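Local coordinates for hypothetical protein (ST2072) (PDB 1VE0) that is of unknown function but binds zinc, as a YjbQ (UPF0047) family protein assembled here as a trimer with metal sites at its subunit interfaces, at residues Ala53-Gly56 with Leu57-Phe61; Phe61-Trp64 with Ala65-Leu68; Gly73-Glu76 with His77-Ile80; Pro100-Gly104 with Lys105-Gly109. All coordinates share one frame; numbering follows the deposited sequence.

How the interactions relate
Interactions 1 and 2 share Phe-61 and follow one another along helix 55-68, their centres 11 Å apart. Interaction 3 belongs to the loop between that helix and helix 84-93, and its centre is about 28 Å from that of interaction 1 within the chain. The trimer brings these regions together: interactions 1 and 2 meet residues 74-80 of the second subunit, just as interaction 3 meets residues 54-64 of the third. Zinc ions lie at these interfaces: one is bound by His-77 of interaction 3, and another, at the interface with the second subunit, lies about 5 Å from the side chain of Leu-57 in interaction 1. Interaction 4, a hairpin away from the zinc sites, has its centre about 41 Å from that of interaction 3.

Interaction 1 of 4, residues Ala53-Gly56 with Leu57-Phe61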
ATOM      1  N   ALA A  53      15.014  -9.484  -3.589  1.00 20.38           N
ATOM      2  CA  ALA A  53      14.741 -10.722  -4.294  1.00 21.97           C
ATOM      3  C   ALA A  53      15.776 -11.802  -3.984  1.00 25.38           C
ATOM      4  O   ALA A  53      16.200 -12.533  -4.877  1.00 26.44           O
ATOM      5  CB  ALA A  53      14.689 -10.465  -5.790  1.00 20.59           C
ATOM      6  N   GLU A  54      16.198 -11.900  -2.729  1.00 26.79           N
ATOM      7  CA  GLU A  54      17.155 -12.939  -2.380  1.00 27.67           C
ATOM      8  C   GLU A  54      16.416 -14.278  -2.487  1.00 27.90           C
ATOM      9  O   GLU A  54      15.219 -14.367  -2.198  1.00 26.69           O
ATOM     10  CB  GLU A  54      17.698 -12.733  -0.964  1.00 26.31           C
ATOM     11  CG  GLU A  54      18.753 -13.766  -0.572  1.00 28.14           C
ATOM     12  CD  GLU A  54      18.164 -14.951   0.168  1.00 29.15           C
ATOM     13  OE1 GLU A  54      18.670 -16.083  -0.017  1.00 29.96           O
ATOM     14  OE2 GLU A  54      17.208 -14.747   0.950  1.00 26.89           O
ATOM     15  N   SER A  55      17.128 -15.316  -2.914  1.00 28.26           N
ATOM     16  CA  SER A  55      16.529 -16.635  -3.085  1.00 28.91           C
ATOM     17  C   SER A  55      15.627 -17.135  -1.954  1.00 28.24           C
ATOM     18  O   SER A  55      14.483 -17.529  -2.198  1.00 27.56           O
ATOM     19  CB  SER A  55      17.619 -17.675  -3.340  1.00 31.85           C
ATOM     20  OG  SER A  55      17.033 -18.958  -3.413  1.00 36.99           O
ATOM     21  N   GLY A  56      16.138 -17.133  -0.725  1.00 27.52           N
ATOM     22  CA  GLY A  56      15.350 -17.611   0.397  1.00 26.30           C
ATOM     23  C   GLY A  56      14.126 -16.756   0.664  1.00 27.16           C
ATOM     24  O   GLY A  56      13.020 -17.262   0.879  1.00 25.87           O
ATOM     25  N   LEU A  57      14.334 -15.443   0.630  1.00 26.16           N
ATOM     26  CA  LEU A  57      13.274 -14.476   0.875  1.00 27.02           C
ATOM     27  C   LEU A  57      12.153 -14.626  -0.165  1.00 25.71           C
ATOM     28  O   LEU A  57      10.979 -14.480   0.154  1.00 27.28           O
ATOM     29  CB  LEU A  57      13.887 -13.075   0.840  1.00 27.07           C
ATOM     30  CG  LEU A  57      13.324 -11.946   1.691  1.00 28.97           C
ATOM     31  CD1 LEU A  57      13.179 -12.375   3.148  1.00 27.39           C
ATOM     32  CD2 LEU A  57      14.263 -10.744   1.566  1.00 27.54           C
HETATM   33  N   MSE A  58      12.511 -14.938  -1.405  1.00 27.28           N
HETATM   34  CA  MSE A  58      11.500 -15.105  -2.441  1.00 27.60           C
HETATM   35  C   MSE A  58      10.547 -16.234  -2.048  1.00 29.18           C
HETATM   36  O   MSE A  58       9.386 -16.240  -2.451  1.00 29.58           O
HETATM   37  CB  MSE A  58      12.162 -15.378  -3.791  1.00 26.92           C
HETATM   38  CG  MSE A  58      12.834 -14.151  -4.389  1.00 26.27           C
HETATM   39 SE   MSE A  58      11.533 -12.738  -4.815  1.00 32.57          SE
HETATM   40  CE  MSE A  58      11.202 -13.278  -6.657  1.00 24.47           C
ATOM     41  N   LYS A  59      11.037 -17.179  -1.246  1.00 28.04           N
ATOM     42  CA  LYS A  59      10.204 -18.275  -0.764  1.00 28.47           C
ATOM     43  C   LYS A  59       9.433 -17.797   0.479  1.00 26.48           C
ATOM     44  O   LYS A  59       8.237 -18.050   0.616  1.00 25.95           O
ATOM     45  CB  LYS A  59      11.058 -19.489  -0.378  1.00 29.46           C
ATOM     46  CG  LYS A  59      11.731 -20.224  -1.528  1.00 34.15           C
ATOM     47  CD  LYS A  59      12.440 -21.453  -0.971  1.00 35.77           C
ATOM     48  CE  LYS A  59      13.099 -22.300  -2.043  1.00 39.97           C
ATOM     49  NZ  LYS A  59      14.362 -21.703  -2.543  1.00 42.51           N
ATOM     50  N   ASP A  60      10.139 -17.118   1.384  1.00 25.31           N
ATOM     51  CA  ASP A  60       9.548 -16.587   2.617  1.00 25.09           C
ATOM     52  C   ASP A  60       8.278 -15.748   2.388  1.00 23.66           C
ATOM     53  O   ASP A  60       7.301 -15.888   3.129  1.00 23.78           O
ATOM     54  CB  ASP A  60      10.570 -15.716   3.363  1.00 25.26           C
ATOM     55  CG  ASP A  60      11.724 -16.519   3.949  1.00 28.25           C
ATOM     56  OD1 ASP A  60      12.812 -15.926   4.160  1.00 26.67           O
ATOM     57  OD2 ASP A  60      11.545 -17.731   4.209  1.00 29.32           O
ATOM     58  N   PHE A  61       8.288 -14.868   1.386  1.00 22.74           N
ATOM     59  CA  PHE A  61       7.111 -14.032   1.140  1.00 23.00           C
ATOM     60  C   PHE A  61       5.876 -14.906   0.941  1.00 22.43           C
ATOM     61  O   PHE A  61       4.812 -14.626   1.492  1.00 21.20           O
ATOM     62  CB  PHE A  61       7.287 -13.135  -0.103  1.00 22.28           C
ATOM     63  CG  PHE A  61       8.388 -12.120   0.017  1.00 22.98           C
ATOM     64  CD1 PHE A  61       8.493 -11.308   1.149  1.00 23.77           C
ATOM     65  CD2 PHE A  61       9.345 -11.995  -0.989  1.00 22.18           C
ATOM     66  CE1 PHE A  61       9.537 -10.390   1.278  1.00 21.53           C
ATOM     67  CE2 PHE A  61      10.391 -11.082  -0.866  1.00 22.89           C
ATOM     68  CZ  PHE A  61      10.487 -10.276   0.274  1.00 21.51           C
TER
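Glu-54 and Met-58 close the first turn of helix 55-68 through Met-58 N and Glu-54 O, 2.9 Å apart, with the donor nearly in line with the C=O bond. Gly-56 O takes two amides. Asp-60 N reaches Gly-56 O in the carbonyl plane at 2.9 Å, the i to i+4 bond of an alpha-helix; Lys-59 N stands well above that plane and makes a more bent bond of 134°. The Glu-54 side chain caps the helix. With CG anti to the backbone N (chi1 -178°) and the chain bent at chi2, the carboxylate turns back over the first-turn amides. OE1 of Glu-54 accepts from Gly-56 N at 2.8 Å in a nearly straight bond (170°), and OE2 of Glu-54 accepts from Leu-57 N at 3.0 Å. Each donor meets its oxygen from outside the carboxylate plane. OE2 is also hydrogen-bonded to His-77 of the second subunit. Replacing Glu-54 with alanine removes both oxygens and would probably leave the Gly-56 and Leu-57 amides without their cap and that histidine without its mate. On the apolar side, Met-58, present as selenomethionine, bends at chi2 and chi3. Its CG lies 3.2 Å from Glu-54 O, and its SE packs 4.0 Å from Ala-53 CB. The Asp-60 carboxylate is used across the interface, where it accepts the backbone amides of Glu-76 and His-77 of the second subunit. This is a side-chain N-cap at the start of an alpha-helix, placed beside an intersubunit zinc site.

Interaction 2 of 4, residues Phe61-Trp64 with Ala65-Leu68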
ATOM      1  N   PHE A  61       8.288 -14.868   1.386  1.00 22.74           N
ATOM      2  CA  PHE A  61       7.111 -14.032   1.140  1.00 23.00           C
ATOM      3  C   PHE A  61       5.876 -14.906   0.941  1.00 22.43           C
ATOM      4  O   PHE A  61       4.812 -14.626   1.492  1.00 21.20           O
ATOM      5  CB  PHE A  61       7.287 -13.135  -0.103  1.00 22.28           C
ATOM      6  CG  PHE A  61       8.388 -12.120   0.017  1.00 22.98           C
ATOM      7  CD1 PHE A  61       8.493 -11.308   1.149  1.00 23.77           C
ATOM      8  CD2 PHE A  61       9.345 -11.995  -0.989  1.00 22.18           C
ATOM      9  CE1 PHE A  61       9.537 -10.390   1.278  1.00 21.53           C
ATOM     10  CE2 PHE A  61      10.391 -11.082  -0.866  1.00 22.89           C
ATOM     11  CZ  PHE A  61      10.487 -10.276   0.274  1.00 21.51           C
ATOM     12  N   LEU A  62       6.036 -15.961   0.146  1.00 22.35           N
ATOM     13  CA  LEU A  62       4.953 -16.885  -0.159  1.00 23.46           C
ATOM     14  C   LEU A  62       4.572 -17.738   1.045  1.00 24.20           C
ATOM     15  O   LEU A  62       3.394 -17.867   1.370  1.00 24.36           O
ATOM     16  CB  LEU A  62       5.356 -17.782  -1.330  1.00 23.72           C
ATOM     17  CG  LEU A  62       5.777 -16.978  -2.563  1.00 21.27           C
ATOM     18  CD1 LEU A  62       6.270 -17.924  -3.647  1.00 20.00           C
ATOM     19  CD2 LEU A  62       4.592 -16.149  -3.046  1.00 21.38           C
ATOM     20  N   ASN A  63       5.566 -18.311   1.714  1.00 24.18           N
ATOM     21  CA  ASN A  63       5.287 -19.140   2.881  1.00 25.25           C
ATOM     22  C   ASN A  63       4.651 -18.370   4.031  1.00 25.51           C
ATOM     23  O   ASN A  63       3.807 -18.904   4.753  1.00 25.36           O
ATOM     24  CB  ASN A  63       6.563 -19.844   3.357  1.00 26.98           C
ATOM     25  CG  ASN A  63       7.044 -20.881   2.368  1.00 28.95           C
ATOM     26  OD1 ASN A  63       6.235 -21.555   1.726  1.00 28.38           O
ATOM     27  ND2 ASN A  63       8.362 -21.030   2.247  1.00 27.79           N
ATOM     28  N   TRP A  64       5.040 -17.115   4.218  1.00 26.10           N
ATOM     29  CA  TRP A  64       4.434 -16.346   5.293  1.00 25.39           C
ATOM     30  C   TRP A  64       3.060 -15.853   4.882  1.00 25.65           C
ATOM     31  O   TRP A  64       2.176 -15.678   5.718  1.00 25.48           O
ATOM     32  CB  TRP A  64       5.348 -15.203   5.724  1.00 25.70           C
ATOM     33  CG  TRP A  64       6.367 -15.715   6.673  1.00 26.13           C
ATOM     34  CD1 TRP A  64       7.571 -16.280   6.363  1.00 27.09           C
ATOM     35  CD2 TRP A  64       6.196 -15.881   8.084  1.00 27.45           C
ATOM     36  NE1 TRP A  64       8.159 -16.798   7.499  1.00 26.60           N
ATOM     37  CE2 TRP A  64       7.333 -16.567   8.567  1.00 26.24           C
ATOM     38  CE3 TRP A  64       5.186 -15.521   8.988  1.00 27.35           C
ATOM     39  CZ2 TRP A  64       7.487 -16.903   9.913  1.00 28.30           C
ATOM     40  CZ3 TRP A  64       5.341 -15.853  10.329  1.00 26.74           C
ATOM     41  CH2 TRP A  64       6.482 -16.538  10.778  1.00 27.19           C
ATOM     42  N   ALA A  65       2.870 -15.649   3.584  1.00 26.43           N
ATOM     43  CA  ALA A  65       1.565 -15.235   3.102  1.00 26.47           C
ATOM     44  C   ALA A  65       0.640 -16.405   3.437  1.00 27.96           C
ATOM     45  O   ALA A  65      -0.472 -16.216   3.934  1.00 28.70           O
ATOM     46  CB  ALA A  65       1.605 -15.007   1.600  1.00 25.85           C
ATOM     47  N   LYS A  66       1.115 -17.618   3.169  1.00 28.78           N
ATOM     48  CA  LYS A  66       0.327 -18.814   3.457  1.00 31.75           C
ATOM     49  C   LYS A  66       0.047 -18.961   4.949  1.00 31.71           C
ATOM     50  O   LYS A  66      -1.013 -19.452   5.337  1.00 31.65           O
ATOM     51  CB  LYS A  66       1.036 -20.076   2.944  1.00 31.96           C
ATOM     52  CG  LYS A  66       0.963 -20.238   1.438  1.00 35.81           C
ATOM     53  CD  LYS A  66       1.314 -21.652   0.979  1.00 35.99           C
ATOM     54  CE  LYS A  66       2.767 -21.976   1.225  1.00 39.86           C
ATOM     55  NZ  LYS A  66       3.155 -23.269   0.597  1.00 43.23           N
ATOM     56  N   LYS A  67       0.994 -18.539   5.783  1.00 32.11           N
ATOM     57  CA  LYS A  67       0.818 -18.643   7.229  1.00 32.49           C
ATOM     58  C   LYS A  67      -0.227 -17.653   7.728  1.00 31.36           C
ATOM     59  O   LYS A  67      -1.022 -17.966   8.612  1.00 30.99           O
ATOM     60  CB  LYS A  67       2.131 -18.370   7.968  1.00 35.23           C
ATOM     61  CG  LYS A  67       3.224 -19.398   7.774  1.00 39.45           C
ATOM     62  CD  LYS A  67       4.393 -19.101   8.718  1.00 41.74           C
ATOM     63  CE  LYS A  67       5.494 -20.143   8.606  1.00 43.27           C
ATOM     64  NZ  LYS A  67       6.067 -20.201   7.237  1.00 44.24           N
ATOM     65  N   LEU A  68      -0.217 -16.453   7.162  1.00 28.24           N
ATOM     66  CA  LEU A  68      -1.156 -15.420   7.569  1.00 26.24           C
ATOM     67  C   LEU A  68      -2.576 -15.701   7.106  1.00 24.65           C
ATOM     68  O   LEU A  68      -3.533 -15.493   7.852  1.00 23.55           O
ATOM     69  CB  LEU A  68      -0.690 -14.073   7.029  1.00 26.56           C
ATOM     70  CG  LEU A  68       0.708 -13.679   7.509  1.00 28.39           C
ATOM     71  CD1 LEU A  68       1.217 -12.480   6.712  1.00 27.79           C
ATOM     72  CD2 LEU A  68       0.637 -13.356   9.001  1.00 28.84           C
TER
HETATM   73  O   HOH W   1       3.804 -21.586   4.985  1.00 34.22           O
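Trp-64 and Lys-67 make the main side-chain contact, which combines two ring interactions. In the CH-pi contact, Lys-67 CD sits 3.6 Å from the centroid of the six-membered ring of Trp-64, only 7° off the ring normal. In the cation-pi contact, Lys-67 NZ lies 4.1 Å from the centroid of the five-membered ring of Trp-64, again over the face. The lysine runs extended as far as CE and then bends at chi4 (61°), which carries the ammonium across to the pyrrole half of the indole.

Polar side-chain contacts are looser. Lys-66 runs alongside Asn-63, its CE 3.5 Å from Asn-63 OD1, while its ammonium makes a cation-pi contact with Phe-16. Water 1 donates to Asn-63 O at 2.7 Å and accepts a weak bond from Lys-67 NZ.

The backbone bonds are alpha-helical throughout, from Ala-65 N to Phe-61 O on to Leu-68 N to Trp-64 O, the latter 2.9 Å. In the second subunit, Glu-74 O accepts from Trp-64 NE1, and Phe-75 stacks on the indole.

The chemistry implies an indole fixed through both its N-H and its pi system, with the lysine charge probably eased by the aromatic face and the weak water bond.

Interaction 3 of 4, residues Gly73-Glu76 with His77-Ile80; sequences GEFE and HNII. With ZN (zinc ion), chain C.
Asn-78 lies side by side with Phe-75, and its side chain can be followed outward along that residue. CB of Asn-78 rests 3.4 Å from Phe-75 O. Because CG stands beside the backbone N (chi1 -73°), the amide is directed along Phe-75, with Asn-78 CG 3.7 Å from Phe-75 CB. At the tip the two amide atoms part company: OD1 passes 3.6 Å from Phe-75 CB and accepts a hydrogen bond from Gly-84 N at the start of helix 84-93, whereas ND2 approaches Phe-75 CD2 at 3.8 Å. ND2 comes to the ring obliquely, and the amide and ring planes are 40° apart.

The backbone beneath is a short 3-10 segment. Asn-78 N donates to Phe-75 O at 3.1 Å from well above the carbonyl plane, and Ile-79 N makes only a weak bond to Glu-76 O.

This turn presents His-77. A chi1 of 177° swings the imidazole clear of residues 73-76, and His-77 NE2 binds the zinc ion at 2.2 Å. Water 2, which sits 2.1 Å from the zinc, lies in the plane of the His-77 ring beyond its edge. Asn-83 and His-87 complete the protein ligands, and the rings of His-77 and His-87 meet edge-to-face. His-77 ND1 is hydrogen-bonded to Glu-54 of the third subunit.

Both imidazole nitrogens are therefore engaged, one by metal and one by a second-shell carboxylate, which should fix the ring's rotation and couple zinc binding to trimer contacts.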
ATOM      1  N   GLY A  73      -7.952 -22.294   4.595  1.00 36.79           N
ATOM      2  CA  GLY A  73      -8.798 -21.601   5.546  1.00 35.84           C
ATOM      3  C   GLY A  73     -10.246 -21.509   5.113  1.00 35.23           C
ATOM      4  O   GLY A  73     -10.609 -21.911   4.005  1.00 35.95           O
ATOM      5  N   GLU A  74     -11.073 -20.968   5.998  1.00 35.58           N
ATOM      6  CA  GLU A  74     -12.497 -20.800   5.751  1.00 36.66           C
ATOM      7  C   GLU A  74     -12.761 -19.490   5.010  1.00 34.40           C
ATOM      8  O   GLU A  74     -12.439 -18.416   5.514  1.00 35.03           O
ATOM      9  CB  GLU A  74     -13.248 -20.813   7.086  1.00 39.64           C
ATOM     10  CG  GLU A  74     -14.718 -20.473   6.986  1.00 44.99           C
ATOM     11  CD  GLU A  74     -15.406 -20.453   8.342  1.00 48.97           C
ATOM     12  OE1 GLU A  74     -16.608 -20.103   8.395  1.00 50.38           O
ATOM     13  OE2 GLU A  74     -14.746 -20.790   9.353  1.00 51.36           O
ATOM     14  N   PHE A  75     -13.335 -19.593   3.811  1.00 31.97           N
ATOM     15  CA  PHE A  75     -13.648 -18.429   2.974  1.00 30.93           C
ATOM     16  C   PHE A  75     -15.036 -18.571   2.345  1.00 31.36           C
ATOM     17  O   PHE A  75     -15.309 -19.543   1.640  1.00 30.31           O
ATOM     18  CB  PHE A  75     -12.616 -18.290   1.845  1.00 28.87           C
ATOM     19  CG  PHE A  75     -11.205 -18.090   2.325  1.00 28.85           C
ATOM     20  CD1 PHE A  75     -10.772 -16.837   2.770  1.00 28.02           C
ATOM     21  CD2 PHE A  75     -10.312 -19.153   2.348  1.00 26.81           C
ATOM     22  CE1 PHE A  75      -9.471 -16.652   3.229  1.00 25.05           C
ATOM     23  CE2 PHE A  75      -9.006 -18.980   2.807  1.00 28.58           C
ATOM     24  CZ  PHE A  75      -8.584 -17.725   3.250  1.00 26.00           C
ATOM     25  N   GLU A  76     -15.915 -17.605   2.584  1.00 31.34           N
ATOM     26  CA  GLU A  76     -17.247 -17.679   2.003  1.00 32.38           C
ATOM     27  C   GLU A  76     -17.182 -17.621   0.485  1.00 31.46           C
ATOM     28  O   GLU A  76     -18.068 -18.125  -0.217  1.00 28.92           O
ATOM     29  CB  GLU A  76     -18.117 -16.544   2.529  1.00 35.63           C
ATOM     30  CG  GLU A  76     -18.358 -16.638   4.019  1.00 42.43           C
ATOM     31  CD  GLU A  76     -19.756 -16.203   4.404  1.00 47.35           C
ATOM     32  OE1 GLU A  76     -20.101 -16.324   5.603  1.00 49.46           O
ATOM     33  OE2 GLU A  76     -20.510 -15.742   3.511  1.00 48.71           O
ATOM     34  N   HIS A  77     -16.119 -17.006  -0.020  1.00 30.05           N
ATOM     35  CA  HIS A  77     -15.933 -16.882  -1.456  1.00 30.46           C
ATOM     36  C   HIS A  77     -15.735 -18.238  -2.114  1.00 30.60           C
ATOM     37  O   HIS A  77     -16.139 -18.442  -3.260  1.00 29.74           O
ATOM     38  CB  HIS A  77     -14.709 -16.015  -1.753  1.00 28.34           C
ATOM     39  CG  HIS A  77     -14.405 -15.884  -3.209  1.00 24.94           C
ATOM     40  ND1 HIS A  77     -15.212 -15.183  -4.077  1.00 26.31           N
ATOM     41  CD2 HIS A  77     -13.388 -16.379  -3.955  1.00 25.26           C
ATOM     42  CE1 HIS A  77     -14.707 -15.250  -5.296  1.00 26.19           C
ATOM     43  NE2 HIS A  77     -13.600 -15.970  -5.249  1.00 27.98           N
ATOM     44  N   ASN A  78     -15.116 -19.164  -1.385  1.00 32.17           N
ATOM     45  CA  ASN A  78     -14.823 -20.481  -1.938  1.00 33.16           C
ATOM     46  C   ASN A  78     -16.035 -21.303  -2.345  1.00 35.05           C
ATOM     47  O   ASN A  78     -15.893 -22.404  -2.874  1.00 35.19           O
ATOM     48  CB  ASN A  78     -13.899 -21.254  -0.989  1.00 32.47           C
ATOM     49  CG  ASN A  78     -12.467 -20.706  -1.006  1.00 32.59           C
ATOM     50  OD1 ASN A  78     -12.223 -19.615  -1.514  1.00 29.76           O
ATOM     51  ND2 ASN A  78     -11.529 -21.457  -0.451  1.00 31.60           N
ATOM     52  N   ILE A  79     -17.224 -20.754  -2.115  1.00 36.06           N
ATOM     53  CA  ILE A  79     -18.467 -21.402  -2.520  1.00 37.61           C
ATOM     54  C   ILE A  79     -18.520 -21.254  -4.041  1.00 38.64           C
ATOM     55  O   ILE A  79     -19.086 -22.088  -4.745  1.00 40.01           O
ATOM     56  CB  ILE A  79     -19.704 -20.684  -1.920  1.00 37.49           C
ATOM     57  CG1 ILE A  79     -19.843 -21.024  -0.436  1.00 37.23           C
ATOM     58  CG2 ILE A  79     -20.961 -21.070  -2.684  1.00 37.75           C
ATOM     59  CD1 ILE A  79     -20.924 -20.229   0.274  1.00 38.33           C
ATOM     60  N   ILE A  80     -17.919 -20.179  -4.533  1.00 38.62           N
ATOM     61  CA  ILE A  80     -17.888 -19.884  -5.960  1.00 40.50           C
ATOM     62  C   ILE A  80     -16.582 -20.277  -6.641  1.00 40.02           C
ATOM     63  O   ILE A  80     -16.589 -20.781  -7.756  1.00 40.06           O
ATOM     64  CB  ILE A  80     -18.097 -18.377  -6.213  1.00 41.84           C
ATOM     65  CG1 ILE A  80     -19.441 -17.930  -5.634  1.00 43.40           C
ATOM     66  CG2 ILE A  80     -18.028 -18.089  -7.712  1.00 43.53           C
ATOM     67  CD1 ILE A  80     -19.728 -16.462  -5.832  1.00 43.71           C
TER
HETATM   68 ZN    ZN C 136     -12.171 -15.584  -6.828  0.80 51.16          ZN
HETATM   69  O   HOH W   2     -13.178 -14.737  -8.495  0.80 44.94           O

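Interaction 4 of 4, residues Pro100-Gly104 with Lys105-Gly109; sequences PIIEG and KLDLG
Asp-107 N donates to Pro-100 O at 2.8 Å, the shortest hydrogen bond of this hairpin and a nearly straight one (170°). Nearer the turn, Ile-102 and Lys-105 form an antiparallel hydrogen-bonded pair: Ile-102 N gives to Lys-105 O at 2.9 Å in the carbonyl plane, and Lys-105 N returns a bond to Ile-102 O at 3.0 Å from above it. Between them runs a type I' turn, with positive phi at Glu-103 and Gly-104. Ile-101 and Leu-106 form the non-hydrogen-bonded pair, where Ile-101 CA also makes a C-H...O contact of 3.3 Å with Lys-105 O.

The Asp-107 side chain crosses the proline at about a right angle, its CB 3.5 Å from Pro-100 CG. It runs side by side with Ile-102, whose CG2 is 3.7 Å from Asp-107 CB. Its CG points opposite the backbone N (chi1 -177°), which lets the carboxylate form a salt bridge with Lys-42 of the second subunit. An asparagine in its place keeps the shape but is likely to leave that lysine without its countercharge.

Strand 105-106 is an edge strand of the five-stranded sheet within this chain, beside strand 96-102. Ile-101 and Leu-106 face Ile-29, with Leu-106 also on helix 22-28, while Pro-100 and Asp-107 pack on Leu-128 of the second subunit.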
ATOM      1  N   PRO A 100      10.151   5.698  -7.640  1.00 19.56           N
ATOM      2  CA  PRO A 100      10.505   6.984  -8.242  1.00 19.83           C
ATOM      3  C   PRO A 100      11.420   6.758  -9.437  1.00 21.42           C
ATOM      4  O   PRO A 100      12.109   5.744  -9.513  1.00 18.91           O
ATOM      5  CB  PRO A 100      11.202   7.729  -7.107  1.00 21.42           C
ATOM      6  CG  PRO A 100      11.832   6.595  -6.297  1.00 22.41           C
ATOM      7  CD  PRO A 100      10.760   5.521  -6.310  1.00 21.18           C
ATOM      8  N   ILE A 101      11.398   7.707 -10.364  1.00 20.79           N
ATOM      9  CA  ILE A 101      12.226   7.661 -11.553  1.00 23.97           C
ATOM     10  C   ILE A 101      13.115   8.900 -11.490  1.00 24.93           C
ATOM     11  O   ILE A 101      12.627   9.995 -11.223  1.00 26.93           O
ATOM     12  CB  ILE A 101      11.375   7.748 -12.843  1.00 22.65           C
ATOM     13  CG1 ILE A 101      10.374   6.592 -12.896  1.00 22.98           C
ATOM     14  CG2 ILE A 101      12.292   7.714 -14.066  1.00 22.73           C
ATOM     15  CD1 ILE A 101       9.402   6.679 -14.064  1.00 24.09           C
ATOM     16  N   ILE A 102      14.409   8.728 -11.725  1.00 25.43           N
ATOM     17  CA  ILE A 102      15.322   9.860 -11.704  1.00 26.93           C
ATOM     18  C   ILE A 102      16.407   9.588 -12.748  1.00 26.95           C
ATOM     19  O   ILE A 102      16.905   8.470 -12.863  1.00 25.17           O
ATOM     20  CB  ILE A 102      15.928  10.055 -10.279  1.00 27.78           C
ATOM     21  CG1 ILE A 102      16.691  11.381 -10.199  1.00 31.80           C
ATOM     22  CG2 ILE A 102      16.849   8.909  -9.926  1.00 29.62           C
ATOM     23  CD1 ILE A 102      15.808  12.613 -10.364  1.00 32.02           C
ATOM     24  N   GLU A 103      16.731  10.595 -13.548  1.00 30.18           N
ATOM     25  CA  GLU A 103      17.755  10.434 -14.582  1.00 32.46           C
ATOM     26  C   GLU A 103      17.340   9.346 -15.566  1.00 31.59           C
ATOM     27  O   GLU A 103      18.193   8.666 -16.132  1.00 33.15           O
ATOM     28  CB  GLU A 103      19.091  10.043 -13.937  1.00 36.67           C
ATOM     29  CG  GLU A 103      19.659  11.098 -13.019  1.00 42.70           C
ATOM     30  CD  GLU A 103      20.003  12.356 -13.778  1.00 48.14           C
ATOM     31  OE1 GLU A 103      20.900  12.289 -14.652  1.00 50.34           O
ATOM     32  OE2 GLU A 103      19.372  13.405 -13.514  1.00 52.13           O
ATOM     33  N   GLY A 104      16.032   9.173 -15.750  1.00 30.12           N
ATOM     34  CA  GLY A 104      15.533   8.155 -16.658  1.00 26.99           C
ATOM     35  C   GLY A 104      15.611   6.720 -16.155  1.00 26.57           C
ATOM     36  O   GLY A 104      15.285   5.790 -16.902  1.00 27.36           O
ATOM     37  N   LYS A 105      16.026   6.527 -14.904  1.00 24.50           N
ATOM     38  CA  LYS A 105      16.149   5.187 -14.319  1.00 24.19           C
ATOM     39  C   LYS A 105      15.315   4.983 -13.042  1.00 23.03           C
ATOM     40  O   LYS A 105      14.978   5.937 -12.350  1.00 22.58           O
ATOM     41  CB  LYS A 105      17.614   4.895 -13.963  1.00 25.87           C
ATOM     42  CG  LYS A 105      18.603   5.265 -15.047  1.00 29.28           C
ATOM     43  CD  LYS A 105      20.009   4.780 -14.714  1.00 34.97           C
ATOM     44  CE  LYS A 105      20.619   5.548 -13.558  1.00 34.97           C
ATOM     45  NZ  LYS A 105      21.976   5.023 -13.210  1.00 40.77           N
ATOM     46  N   LEU A 106      15.008   3.729 -12.724  1.00 19.80           N
ATOM     47  CA  LEU A 106      14.266   3.427 -11.501  1.00 20.89           C
ATOM     48  C   LEU A 106      15.184   3.793 -10.329  1.00 21.34           C
ATOM     49  O   LEU A 106      16.327   3.354 -10.271  1.00 21.13           O
ATOM     50  CB  LEU A 106      13.934   1.939 -11.434  1.00 18.43           C
ATOM     51  CG  LEU A 106      12.991   1.408 -12.515  1.00 20.27           C
ATOM     52  CD1 LEU A 106      12.807  -0.106 -12.331  1.00 21.10           C
ATOM     53  CD2 LEU A 106      11.653   2.132 -12.418  1.00 16.86           C
ATOM     54  N   ASP A 107      14.680   4.587  -9.396  1.00 21.48           N
ATOM     55  CA  ASP A 107      15.459   5.008  -8.243  1.00 22.73           C
ATOM     56  C   ASP A 107      15.220   3.999  -7.116  1.00 23.72           C
ATOM     57  O   ASP A 107      14.356   4.196  -6.252  1.00 23.20           O
ATOM     58  CB  ASP A 107      15.023   6.428  -7.843  1.00 24.88           C
ATOM     59  CG  ASP A 107      15.836   6.999  -6.692  1.00 28.27           C
ATOM     60  OD1 ASP A 107      16.988   6.571  -6.506  1.00 26.45           O
ATOM     61  OD2 ASP A 107      15.321   7.898  -5.985  1.00 31.14           O
ATOM     62  N   LEU A 108      16.001   2.919  -7.144  1.00 21.84           N
ATOM     63  CA  LEU A 108      15.894   1.830  -6.178  1.00 22.50           C
ATOM     64  C   LEU A 108      17.042   1.770  -5.180  1.00 22.91           C
ATOM     65  O   LEU A 108      18.182   2.100  -5.508  1.00 22.09           O
ATOM     66  CB  LEU A 108      15.829   0.489  -6.933  1.00 23.71           C
ATOM     67  CG  LEU A 108      14.617   0.338  -7.857  1.00 22.26           C
ATOM     68  CD1 LEU A 108      14.836  -0.764  -8.905  1.00 23.64           C
ATOM     69  CD2 LEU A 108      13.407   0.056  -6.998  1.00 21.12           C
ATOM     70  N   GLY A 109      16.725   1.328  -3.963  1.00 23.37           N
ATOM     71  CA  GLY A 109      17.735   1.183  -2.929  1.00 22.04           C
ATOM     72  C   GLY A 109      18.615  -0.006  -3.259  1.00 22.46           C
ATOM     73  O   GLY A 109      18.311  -0.779  -4.173  1.00 20.43           O
TER